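Long-range contact in tRNA dimethylallyltransferase (Bacillus halodurans, PDB 3EXA), which probably transfers a dimethylallyl group from dimethylallyl diphosphate to the adenine at position 37 of tRNAs that read codons beginning with uridine: residues A[5-10]-A[192-197]. Numbering follows the deposited sequence.
Sequences LVAIVG and LVMIGL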
loop_
_atom_site.group_PDB
_atom_site.type_symbol
_atom_site.label_atom_id
_atom_site.label_comp_id
_atom_site.label_asym_id
_atom_site.label_seq_id
_atom_site.Cartn_x
_atom_site.Cartn_y
_atom_site.Cartn_z
ATOM N N LEU A 5 14.071 28.268 -12.078
ATOM C CA LEU A 5 12.625 28.223 -12.260
ATOM C C LEU A 5 11.928 29.445 -11.682
ATOM O O LEU A 5 12.052 29.738 -10.491
ATOM C CB LEU A 5 12.060 26.971 -11.602
ATOM C CG LEU A 5 10.545 26.856 -11.508
ATOM C CD1 LEU A 5 9.896 27.051 -12.870
ATOM C CD2 LEU A 5 10.217 25.491 -10.939
ATOM N N VAL A 6 11.189 30.161 -12.527
ATOM C CA VAL A 6 10.457 31.336 -12.068
ATOM C C VAL A 6 8.994 30.955 -11.866
ATOM O O VAL A 6 8.391 30.343 -12.745
ATOM C CB VAL A 6 10.515 32.498 -13.096
ATOM C CG1 VAL A 6 9.685 33.675 -12.582
ATOM C CG2 VAL A 6 11.961 32.936 -13.332
ATOM N N ALA A 7 8.427 31.294 -10.709
ATOM C CA ALA A 7 7.021 30.990 -10.456
ATOM C C ALA A 7 6.243 32.279 -10.236
ATOM O O ALA A 7 6.686 33.163 -9.504
ATOM C CB ALA A 7 6.876 30.080 -9.247
ATOM N N ILE A 8 5.099 32.393 -10.905
ATOM C CA ILE A 8 4.236 33.556 -10.773
ATOM C C ILE A 8 2.918 33.019 -10.248
ATOM O O ILE A 8 2.196 32.314 -10.945
ATOM C CB ILE A 8 4.001 34.252 -12.127
ATOM C CG1 ILE A 8 5.335 34.656 -12.742
ATOM C CG2 ILE A 8 3.113 35.478 -11.938
ATOM C CD1 ILE A 8 5.210 35.246 -14.120
ATOM N N VAL A 9 2.620 33.350 -9.000
ATOM C CA VAL A 9 1.416 32.881 -8.341
ATOM C C VAL A 9 0.546 34.067 -7.941
ATOM O O VAL A 9 1.008 35.206 -7.937
ATOM C CB VAL A 9 1.788 32.129 -7.085
ATOM C CG1 VAL A 9 2.801 31.035 -7.423
ATOM C CG2 VAL A 9 2.388 33.111 -6.083
ATOM N N GLY A 10 -0.699 33.785 -7.573
ATOM C CA GLY A 10 -1.623 34.831 -7.176
ATOM C C GLY A 10 -3.040 34.421 -7.540
ATOM O O GLY A 10 -3.221 33.489 -8.318
ATOM N N LEU A 192 14.978 28.773 -7.561
ATOM C CA LEU A 192 13.659 29.355 -7.688
ATOM C C LEU A 192 13.483 30.781 -7.189
ATOM O O LEU A 192 14.065 31.199 -6.183
ATOM C CB LEU A 192 12.630 28.443 -7.008
ATOM C CG LEU A 192 11.135 28.815 -7.074
ATOM C CD1 LEU A 192 10.306 27.570 -6.924
ATOM C CD2 LEU A 192 10.783 29.814 -5.976
ATOM N N VAL A 193 12.673 31.514 -7.948
ATOM C CA VAL A 193 12.286 32.882 -7.663
ATOM C C VAL A 193 10.761 32.844 -7.808
ATOM O O VAL A 193 10.218 32.563 -8.884
ATOM C CB VAL A 193 12.891 33.885 -8.671
ATOM C CG1 VAL A 193 12.353 35.283 -8.402
ATOM C CG2 VAL A 193 14.410 33.893 -8.545
HETATM N N MSE A 194 10.079 33.089 -6.699
HETATM C CA MSE A 194 8.633 33.062 -6.668
HETATM C C MSE A 194 8.090 34.458 -6.387
HETATM O O MSE A 194 8.443 35.072 -5.383
HETATM C CB MSE A 194 8.182 32.099 -5.577
HETATM C CG MSE A 194 6.851 31.444 -5.841
HETATM SE SE MSE A 194 6.512 29.967 -4.635
HETATM C CE MSE A 194 4.641 30.310 -4.301
ATOM N N ILE A 195 7.241 34.963 -7.273
ATOM C CA ILE A 195 6.653 36.286 -7.084
ATOM C C ILE A 195 5.145 36.138 -6.986
ATOM O O ILE A 195 4.568 35.237 -7.587
ATOM C CB ILE A 195 6.961 37.230 -8.270
ATOM C CG1 ILE A 195 6.435 36.611 -9.561
ATOM C CG2 ILE A 195 8.469 37.495 -8.373
ATOM C CD1 ILE A 195 6.540 37.507 -10.756
ATOM N N GLY A 196 4.502 37.017 -6.230
ATOM C CA GLY A 196 3.059 36.939 -6.104
ATOM C C GLY A 196 2.412 38.251 -6.495
ATOM O O GLY A 196 2.928 39.320 -6.171
ATOM N N LEU A 197 1.295 38.166 -7.214
ATOM C CA LEU A 197 0.545 39.340 -7.649
ATOM C C LEU A 197 -0.727 39.449 -6.806
ATOM O O LEU A 197 -1.505 38.496 -6.722
ATOM C CB LEU A 197 0.189 39.215 -9.133
ATOM C CG LEU A 197 1.391 38.914 -10.045
ATOM C CD1 LEU A 197 0.959 38.984 -11.504
ATOM C CD2 LEU A 197 2.509 39.909 -9.770
#
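The side chains of Ile8 and Ile195 run alongside each other in the same direction, on neighbouring parallel strands of the P-loop NTPase core. Strand 4-9 leads into the predicted ATP-binding loop at Gly10. Strand 191-198 pairs with it in register, and strand 94-98 borders its other edge. Five backbone hydrogen bonds join the pair: the N-H groups of Val193, Ile195 and Leu197 donate to the carbonyls of Leu5, Ala7 and Val9, while those of Ala7 and Val9 donate to the carbonyls of Val193 and Ile195.

Val6, Ile8, Val193 and Ile195 share one face of the sheet. Ile195 CG1 sits between its backbone N and carbonyl carbon (chi1 58°), a crowded position. Ile195 CG1 comes 3.5 Å from Ala7 O. Ile195 CD1, further out, lies 3.7 Å from Ile8 CG1. Leu197 CD1 approaches the other branch of Ile8, with 4.1 Å to Ile8 CG2. Helix 16-25 packs on this face through Lys16, Ser20 and Leu23 against Ile8. Helix 294-317 packs on Val193 and Ile195. The Ile8 side chain thus links the sheet to the helix that follows the P-loop.

Leu5, Ala7, Val9, Leu192 and Met194 point to the opposite face. Met194 is present as selenomethionine. Met194 CG is anti to the backbone N (chi1 -151°) and lies 3.7 Å from Ala7 CB. The chain bends at chi3, and the Met194 and Val9 side chains cross at about a right angle. The terminal CE meets both methyls of Val9, nearest to CG1. Gly196 has no side chain beside Val9, and Val9 CG2 packs against the strand backbone, near Gly196 CA and 3.4 Å from Ile195 O.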